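Local coordinates for protein redox-sensing transcriptional repressor Rex (Thermoanaerobacter ethanolicus, PDB 3WGG) that probably represses transcription by binding DNA in response to the cellular NADH/NAD(+) balance, working as a homodimer with a nucleotide-binding Rossmann domain, at residues G150-P155 with K172-F177; N86-G91 with G114-N119. All coordinates share one frame; numbering follows the deposited sequence.

Interaction 1 (G150-P155 with K172-F177); sequences GILCIP and KAIWNF. With 8NA (alpha-Diphosphopyridine nucleotide), chain C.
I151 packs beside W175 on one face of two parallel strands and touches F177 just beyond the strand end. Its CG1 comes to the edge of the indole, in the ring plane, while CG2 lies 3.8 Å from CE3 of W175 and reaches the rim of the F177 ring, near that ring's plane. A chi1 of -54° sets CG2 opposite the backbone N, the branch that touches both rings. The F177 ring meets the W175 face near its rim, with CE2 above the indole plane, and C153 SG makes an oblique sulfur-aromatic contact, 4.8 Å from the F177 centroid. On the reverse face CD1 of L152 crosses to I174 CG2 at 3.7 Å. Four backbone bonds lace the strands: G150 N to A173 O, W175 N to G150 O, L152 N to W175 O and F177 N to L152 O. At the polar edge the ligand's O3D gives a weak bond to I154 O, and F177 O approaches its nicotinamide ring. W175 NE1 bonds S198 OG of the second subunit, and N176 ND2 bonds N192 OD1. Helix 159-168 links the two strands as a beta-alpha-beta unit and covers L152; strands 85-90 and 189-192 flank the pair.

Interaction 2 (N86-G91 with G114-N119); sequences NTIIIG and GIFDIN. With 8NA (alpha-Diphosphopyridine nucleotide), chain C.
G91 N donates a hydrogen bond to F116 O at 2.7 Å, where strand 85-90 runs out beside strand 110-117. Two residues back, I89 uses both its backbone groups: its O accepts from F116 N at 2.9 Å and its N donates to G114 O at 3.2 Å. On one face of this pair F116 spans two isoleucines, CE2 meeting I88 CG2 at the ring edge and CD2 lying 3.9 Å from I90 CD1; the ring of F141, on helix 138-144, meets that of F116 edge-to-face. I89 and I115 lie side by side on the other face. This is the dinucleotide-binding end of a Rossmann fold: G91 opens the predicted glycine-rich NAD(+) motif that leads into helix 94-100, and D117 ends the second strand as the acidic residue for the adenine ribose. With chi1 at -152°, CG of D117 swings roughly opposite the backbone N and the carboxylate reaches the ribose diol. OD1 accepts from O3B of the nucleotide at 2.9 Å and also from A92 N. OD2 accepts a hydrogen bond from O2B, and its anti lone pair receives N119 N at 2.7 Å in an Asx turn. With an alanine at D117, both ribose hydroxyls would probably lose their acceptor, and the amides of A92 and N119 their side-chain mate. Past the carboxylate, I118 CG1 packs 3.4 Å from C4A of the adenine, and I90 CG2 touches the same base at C2A.

How the interactions relate
Interaction 2 comes first along the chain and closes before interaction 1 opens, yet their centres lie only about 9 Å apart. Both belong to the same mixed sheet, where strands 110-117, 85-90, 149-152 and 173-176 follow one another in parallel. The two inner strands join the contacts directly: I90 N lies 2.7 Å from I151 O and C153 N 2.8 Å from I90 O, both probable hydrogen bonds, and I154 CG2 packs on G91. The contacts share one dinucleotide across these strand ends: interaction 2 holds the adenosine, which I154 and P155 of interaction 1 also touch, while F177 lies by the nicotinamide, consistent with a Rossmann-type domain that probably senses NADH/NAD(+).

Interaction 1 (G150-P155 with K172-F177)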
loop_
_atom_site.group_PDB
_atom_site.type_symbol
_atom_site.label_atom_id
_atom_site.label_comp_id
_atom_site.label_asym_id
_atom_site.label_seq_id
_atom_site.Cartn_x
_atom_site.Cartn_y
_atom_site.Cartn_z
ATOM N N GLY A 150 7.870 13.161 -8.211
ATOM C CA GLY A 150 7.627 12.414 -9.452
ATOM C C GLY A 150 7.047 11.043 -9.122
ATOM O O GLY A 150 7.594 10.283 -8.312
ATOM N N ILE A 151 5.951 10.709 -9.772
ATOM C CA ILE A 151 5.282 9.448 -9.536
ATOM C C ILE A 151 5.518 8.560 -10.758
ATOM O O ILE A 151 5.166 8.934 -11.891
ATOM C CB ILE A 151 3.765 9.677 -9.283
ATOM C CG1 ILE A 151 3.558 10.696 -8.151
ATOM C CG2 ILE A 151 3.024 8.299 -9.041
ATOM C CD1 ILE A 151 2.041 11.248 -8.048
ATOM N N LEU A 152 6.127 7.393 -10.536
ATOM C CA LEU A 152 6.492 6.510 -11.630
ATOM C C LEU A 152 5.524 5.378 -11.816
ATOM O O LEU A 152 5.386 4.515 -10.917
ATOM C CB LEU A 152 7.854 5.883 -11.374
ATOM C CG LEU A 152 9.001 6.855 -11.352
ATOM C CD1 LEU A 152 10.194 5.989 -11.058
ATOM C CD2 LEU A 152 9.059 7.489 -12.736
ATOM N N CYS A 153 4.903 5.358 -12.994
ATOM C CA CYS A 153 3.873 4.370 -13.347
ATOM C C CYS A 153 4.184 3.765 -14.724
ATOM O O CYS A 153 3.298 3.523 -15.582
ATOM C CB CYS A 153 2.495 5.023 -13.322
ATOM S SG CYS A 153 2.049 5.762 -11.723
ATOM N N ILE A 154 5.481 3.515 -14.921
ATOM C CA ILE A 154 5.982 2.972 -16.182
ATOM C C ILE A 154 6.451 1.534 -16.012
ATOM O O ILE A 154 6.581 1.083 -14.896
ATOM C CB ILE A 154 7.149 3.803 -16.721
ATOM C CG1 ILE A 154 8.290 3.872 -15.690
ATOM C CG2 ILE A 154 6.648 5.185 -17.143
ATOM C CD1 ILE A 154 9.580 4.327 -16.246
ATOM N N PRO A 155 6.728 0.823 -17.136
ATOM C CA PRO A 155 7.260 -0.536 -17.019
ATOM C C PRO A 155 8.677 -0.496 -16.450
ATOM O O PRO A 155 9.350 0.530 -16.502
ATOM C CB PRO A 155 7.230 -1.079 -18.481
ATOM C CG PRO A 155 6.308 -0.116 -19.266
ATOM C CD PRO A 155 6.445 1.215 -18.533
ATOM N N LYS A 172 12.569 16.357 -5.862
ATOM C CA LYS A 172 12.894 16.076 -4.462
ATOM C C LYS A 172 12.511 14.650 -3.983
ATOM O O LYS A 172 13.029 14.168 -2.975
ATOM C CB LYS A 172 12.150 17.069 -3.580
ATOM C CG LYS A 172 12.670 18.528 -3.624
ATOM C CD LYS A 172 11.588 19.530 -3.102
ATOM C CE LYS A 172 11.998 21.012 -3.374
ATOM N NZ LYS A 172 13.502 21.203 -3.594
ATOM N N ALA A 173 11.556 14.015 -4.654
ATOM C CA ALA A 173 11.010 12.771 -4.146
ATOM C C ALA A 173 10.414 12.011 -5.300
ATOM O O ALA A 173 9.893 12.643 -6.218
ATOM C CB ALA A 173 9.927 13.024 -3.061
ATOM N N ILE A 174 10.541 10.688 -5.252
ATOM C CA ILE A 174 9.963 9.805 -6.242
ATOM C C ILE A 174 9.032 8.799 -5.534
ATOM O O ILE A 174 9.400 8.207 -4.524
ATOM C CB ILE A 174 11.025 9.092 -7.034
ATOM C CG1 ILE A 174 11.792 10.118 -7.889
ATOM C CG2 ILE A 174 10.398 7.938 -7.874
ATOM C CD1 ILE A 174 13.042 9.576 -8.587
ATOM N N TRP A 175 7.787 8.703 -5.981
ATOM C CA TRP A 175 6.860 7.749 -5.404
ATOM C C TRP A 175 6.780 6.686 -6.457
ATOM O O TRP A 175 6.227 6.931 -7.538
ATOM C CB TRP A 175 5.496 8.422 -5.189
ATOM C CG TRP A 175 4.497 7.616 -4.387
ATOM C CD1 TRP A 175 4.759 6.768 -3.350
ATOM C CD2 TRP A 175 3.077 7.680 -4.509
ATOM N NE1 TRP A 175 3.579 6.244 -2.843
ATOM C CE2 TRP A 175 2.531 6.803 -3.528
ATOM C CE3 TRP A 175 2.206 8.361 -5.380
ATOM C CZ2 TRP A 175 1.141 6.583 -3.397
ATOM C CZ3 TRP A 175 0.820 8.192 -5.207
ATOM C CH2 TRP A 175 0.310 7.288 -4.237
ATOM N N ASN A 176 7.394 5.530 -6.184
ATOM C CA ASN A 176 7.653 4.588 -7.239
ATOM C C ASN A 176 6.730 3.385 -7.153
ATOM O O ASN A 176 6.723 2.688 -6.122
ATOM C CB ASN A 176 9.132 4.145 -7.189
ATOM C CG ASN A 176 9.401 2.837 -7.972
ATOM O OD1 ASN A 176 9.022 2.705 -9.135
ATOM N ND2 ASN A 176 10.107 1.885 -7.333
ATOM N N PHE A 177 5.969 3.126 -8.220
ATOM C CA PHE A 177 5.088 1.938 -8.254
ATOM C C PHE A 177 5.735 0.656 -8.790
ATOM O O PHE A 177 5.138 -0.419 -8.690
ATOM C CB PHE A 177 3.750 2.204 -8.962
ATOM C CG PHE A 177 2.776 2.998 -8.124
ATOM C CD1 PHE A 177 1.749 2.361 -7.460
ATOM C CD2 PHE A 177 2.923 4.370 -7.973
ATOM C CE1 PHE A 177 0.838 3.075 -6.696
ATOM C CE2 PHE A 177 2.042 5.100 -7.196
ATOM C CZ PHE A 177 0.969 4.422 -6.539
HETATM P PA 8NA C . 0.407 0.169 -19.347
HETATM O O1A 8NA C . 1.072 -0.584 -20.477
HETATM O O2A 8NA C . -1.106 0.304 -19.290
HETATM O O5B 8NA C . 1.117 1.612 -19.228
HETATM C C5B 8NA C . 2.529 1.824 -19.202
HETATM C C4B 8NA C . 2.694 3.177 -19.880
HETATM O O4B 8NA C . 3.998 3.715 -19.755
HETATM C C3B 8NA C . 2.422 3.070 -21.370
HETATM O O3B 8NA C . 1.450 4.092 -21.630
HETATM C C2B 8NA C . 3.785 3.387 -22.012
HETATM O O2B 8NA C . 3.635 4.152 -23.216
HETATM C C1B 8NA C . 4.389 4.301 -20.983
HETATM N N9A 8NA C . 5.848 4.291 -20.938
HETATM C C8A 8NA C . 6.709 3.278 -21.186
HETATM N N7A 8NA C . 7.961 3.738 -20.934
HETATM C C5A 8NA C . 7.851 5.039 -20.560
HETATM C C6A 8NA C . 8.748 6.037 -20.209
HETATM N N6A 8NA C . 10.077 5.802 -20.189
HETATM N N1A 8NA C . 8.286 7.252 -19.893
HETATM C C2A 8NA C . 6.978 7.564 -19.930
HETATM N N3A 8NA C . 6.094 6.646 -20.296
HETATM C C4A 8NA C . 6.510 5.387 -20.594
HETATM O O3 8NA C . 0.857 -0.573 -17.957
HETATM P PN 8NA C . 0.125 -0.220 -16.557
HETATM O O1N 8NA C . -1.035 -1.148 -16.363
HETATM O O2N 8NA C . -0.183 1.262 -16.485
HETATM O O5D 8NA C . 1.230 -0.667 -15.455
HETATM C C5D 8NA C . 2.466 0.028 -15.199
HETATM C C4D 8NA C . 3.334 -0.768 -14.205
HETATM O O4D 8NA C . 2.487 -1.516 -13.302
HETATM C C3D 8NA C . 4.238 -1.811 -14.830
HETATM O O3D 8NA C . 5.421 -1.953 -14.005
HETATM C C2D 8NA C . 3.450 -3.098 -14.699
HETATM O O2D 8NA C . 4.422 -4.116 -14.557
HETATM C C1D 8NA C . 2.586 -2.938 -13.441
HETATM N N1N 8NA C . 3.191 -3.434 -12.161
HETATM C C2N 8NA C . 3.099 -4.771 -11.830
HETATM C C3N 8NA C . 3.607 -5.303 -10.699
HETATM C C7N 8NA C . 3.453 -6.748 -10.482
HETATM O O7N 8NA C . 3.092 -7.484 -11.397
HETATM N N7N 8NA C . 3.685 -7.200 -9.249
HETATM C C4N 8NA C . 4.294 -4.420 -9.673
HETATM C C5N 8NA C . 4.293 -2.962 -10.109
HETATM C C6N 8NA C . 3.766 -2.544 -11.271
#

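Interaction 2 (N86-G91 with G114-N119)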
loop_
_atom_site.group_PDB
_atom_site.type_symbol
_atom_site.label_atom_id
_atom_site.label_comp_id
_atom_site.label_asym_id
_atom_site.label_seq_id
_atom_site.Cartn_x
_atom_site.Cartn_y
_atom_site.Cartn_z
ATOM N N ASN A 86 3.846 19.983 -5.709
ATOM C CA ASN A 86 3.546 19.878 -7.122
ATOM C C ASN A 86 3.984 18.513 -7.599
ATOM O O ASN A 86 5.122 18.153 -7.410
ATOM C CB ASN A 86 4.234 20.992 -7.928
ATOM C CG ASN A 86 3.688 22.366 -7.584
ATOM O OD1 ASN A 86 2.467 22.553 -7.398
ATOM N ND2 ASN A 86 4.592 23.340 -7.482
ATOM N N THR A 87 3.071 17.760 -8.205
ATOM C CA THR A 87 3.436 16.425 -8.673
ATOM C C THR A 87 3.339 16.300 -10.173
ATOM O O THR A 87 2.607 17.040 -10.853
ATOM C CB THR A 87 2.545 15.335 -8.039
ATOM O OG1 THR A 87 1.213 15.469 -8.550
ATOM C CG2 THR A 87 2.477 15.532 -6.538
ATOM N N ILE A 88 4.104 15.351 -10.683
ATOM C CA ILE A 88 3.839 14.820 -11.982
ATOM C C ILE A 88 3.778 13.285 -11.946
ATOM O O ILE A 88 4.339 12.632 -11.058
ATOM C CB ILE A 88 4.940 15.242 -12.958
ATOM C CG1 ILE A 88 6.285 14.705 -12.471
ATOM C CG2 ILE A 88 4.931 16.748 -13.160
ATOM C CD1 ILE A 88 7.433 15.120 -13.446
ATOM N N ILE A 89 3.141 12.722 -12.949
ATOM C CA ILE A 89 3.087 11.262 -13.130
ATOM C C ILE A 89 3.791 10.901 -14.424
ATOM O O ILE A 89 3.506 11.483 -15.520
ATOM C CB ILE A 89 1.596 10.818 -13.216
ATOM C CG1 ILE A 89 0.906 11.074 -11.856
ATOM C CG2 ILE A 89 1.447 9.322 -13.674
ATOM C CD1 ILE A 89 -0.628 10.949 -11.884
ATOM N N ILE A 90 4.659 9.891 -14.362
ATOM C CA ILE A 90 5.237 9.423 -15.611
ATOM C C ILE A 90 4.606 8.075 -15.891
ATOM O O ILE A 90 4.686 7.178 -15.054
ATOM C CB ILE A 90 6.767 9.276 -15.536
ATOM C CG1 ILE A 90 7.397 10.377 -14.677
ATOM C CG2 ILE A 90 7.348 9.166 -16.928
ATOM C CD1 ILE A 90 7.263 11.782 -15.210
ATOM N N GLY A 91 3.995 7.952 -17.067
ATOM C CA GLY A 91 3.289 6.768 -17.545
ATOM C C GLY A 91 1.811 7.088 -17.493
ATOM O O GLY A 91 1.238 7.227 -16.410
ATOM N N GLY A 114 1.186 17.694 -14.356
ATOM C CA GLY A 114 1.489 17.181 -15.692
ATOM C C GLY A 114 1.562 15.680 -15.656
ATOM O O GLY A 114 1.788 15.090 -14.594
ATOM N N ILE A 115 1.296 15.069 -16.803
ATOM C CA ILE A 115 1.433 13.635 -16.966
ATOM C C ILE A 115 2.215 13.386 -18.240
ATOM O O ILE A 115 1.948 14.009 -19.269
ATOM C CB ILE A 115 0.077 12.969 -17.066
ATOM C CG1 ILE A 115 -0.824 13.478 -15.964
ATOM C CG2 ILE A 115 0.179 11.410 -17.061
ATOM C CD1 ILE A 115 -2.310 13.044 -16.190
ATOM N N PHE A 116 3.149 12.437 -18.191
ATOM C CA PHE A 116 4.064 12.240 -19.280
ATOM C C PHE A 116 4.071 10.810 -19.796
ATOM O O PHE A 116 3.907 9.845 -19.030
ATOM C CB PHE A 116 5.479 12.665 -18.856
ATOM C CG PHE A 116 5.554 14.091 -18.471
ATOM C CD1 PHE A 116 5.913 15.057 -19.401
ATOM C CD2 PHE A 116 5.191 14.489 -17.191
ATOM C CE1 PHE A 116 5.935 16.395 -19.038
ATOM C CE2 PHE A 116 5.196 15.828 -16.834
ATOM C CZ PHE A 116 5.586 16.772 -17.739
ATOM N N ASP A 117 4.228 10.678 -21.112
ATOM C CA ASP A 117 4.318 9.362 -21.717
ATOM C C ASP A 117 5.243 9.361 -22.908
ATOM O O ASP A 117 5.624 10.424 -23.385
ATOM C CB ASP A 117 2.947 8.857 -22.109
ATOM C CG ASP A 117 2.868 7.340 -22.093
ATOM O OD1 ASP A 117 2.341 6.816 -21.102
ATOM O OD2 ASP A 117 3.330 6.665 -23.046
ATOM N N ILE A 118 5.595 8.165 -23.378
ATOM C CA ILE A 118 6.358 7.998 -24.606
ATOM C C ILE A 118 5.461 7.732 -25.805
ATOM O O ILE A 118 5.876 7.970 -26.943
ATOM C CB ILE A 118 7.388 6.847 -24.544
ATOM C CG1 ILE A 118 6.763 5.548 -24.011
ATOM C CG2 ILE A 118 8.564 7.233 -23.739
ATOM C CD1 ILE A 118 7.500 4.328 -24.485
ATOM N N ASN A 119 4.260 7.231 -25.553
ATOM C CA ASN A 119 3.293 6.884 -26.589
ATOM C C ASN A 119 2.671 8.115 -27.257
ATOM O O ASN A 119 1.815 8.786 -26.656
ATOM C CB ASN A 119 2.174 6.005 -25.988
ATOM C CG ASN A 119 1.246 5.405 -27.054
ATOM O OD1 ASN A 119 1.335 5.759 -28.238
ATOM N ND2 ASN A 119 0.349 4.503 -26.637
HETATM P PA 8NA C . 0.407 0.169 -19.347
HETATM O O1A 8NA C . 1.072 -0.584 -20.477
HETATM O O2A 8NA C . -1.106 0.304 -19.290
HETATM O O5B 8NA C . 1.117 1.612 -19.228
HETATM C C5B 8NA C . 2.529 1.824 -19.202
HETATM C C4B 8NA C . 2.694 3.177 -19.880
HETATM O O4B 8NA C . 3.998 3.715 -19.755
HETATM C C3B 8NA C . 2.422 3.070 -21.370
HETATM O O3B 8NA C . 1.450 4.092 -21.630
HETATM C C2B 8NA C . 3.785 3.387 -22.012
HETATM O O2B 8NA C . 3.635 4.152 -23.216
HETATM C C1B 8NA C . 4.389 4.301 -20.983
HETATM N N9A 8NA C . 5.848 4.291 -20.938
HETATM C C8A 8NA C . 6.709 3.278 -21.186
HETATM N N7A 8NA C . 7.961 3.738 -20.934
HETATM C C5A 8NA C . 7.851 5.039 -20.560
HETATM C C6A 8NA C . 8.748 6.037 -20.209
HETATM N N6A 8NA C . 10.077 5.802 -20.189
HETATM N N1A 8NA C . 8.286 7.252 -19.893
HETATM C C2A 8NA C . 6.978 7.564 -19.930
HETATM N N3A 8NA C . 6.094 6.646 -20.296
HETATM C C4A 8NA C . 6.510 5.387 -20.594
HETATM O O3 8NA C . 0.857 -0.573 -17.957
HETATM P PN 8NA C . 0.125 -0.220 -16.557
HETATM O O1N 8NA C . -1.035 -1.148 -16.363
HETATM O O2N 8NA C . -0.183 1.262 -16.485
HETATM O O5D 8NA C . 1.230 -0.667 -15.455
HETATM C C5D 8NA C . 2.466 0.028 -15.199
HETATM C C4D 8NA C . 3.334 -0.768 -14.205
HETATM O O4D 8NA C . 2.487 -1.516 -13.302
HETATM C C3D 8NA C . 4.238 -1.811 -14.830
HETATM O O3D 8NA C . 5.421 -1.953 -14.005
HETATM C C2D 8NA C . 3.450 -3.098 -14.699
HETATM O O2D 8NA C . 4.422 -4.116 -14.557
HETATM C C1D 8NA C . 2.586 -2.938 -13.441
HETATM N N1N 8NA C . 3.191 -3.434 -12.161
HETATM C C2N 8NA C . 3.099 -4.771 -11.830
HETATM C C3N 8NA C . 3.607 -5.303 -10.699
HETATM C C7N 8NA C . 3.453 -6.748 -10.482
HETATM O O7N 8NA C . 3.092 -7.484 -11.397
HETATM N N7N 8NA C . 3.685 -7.200 -9.249
HETATM C C4N 8NA C . 4.294 -4.420 -9.673
HETATM C C5N 8NA C . 4.293 -2.962 -10.109
HETATM C C6N 8NA C . 3.766 -2.544 -11.271
#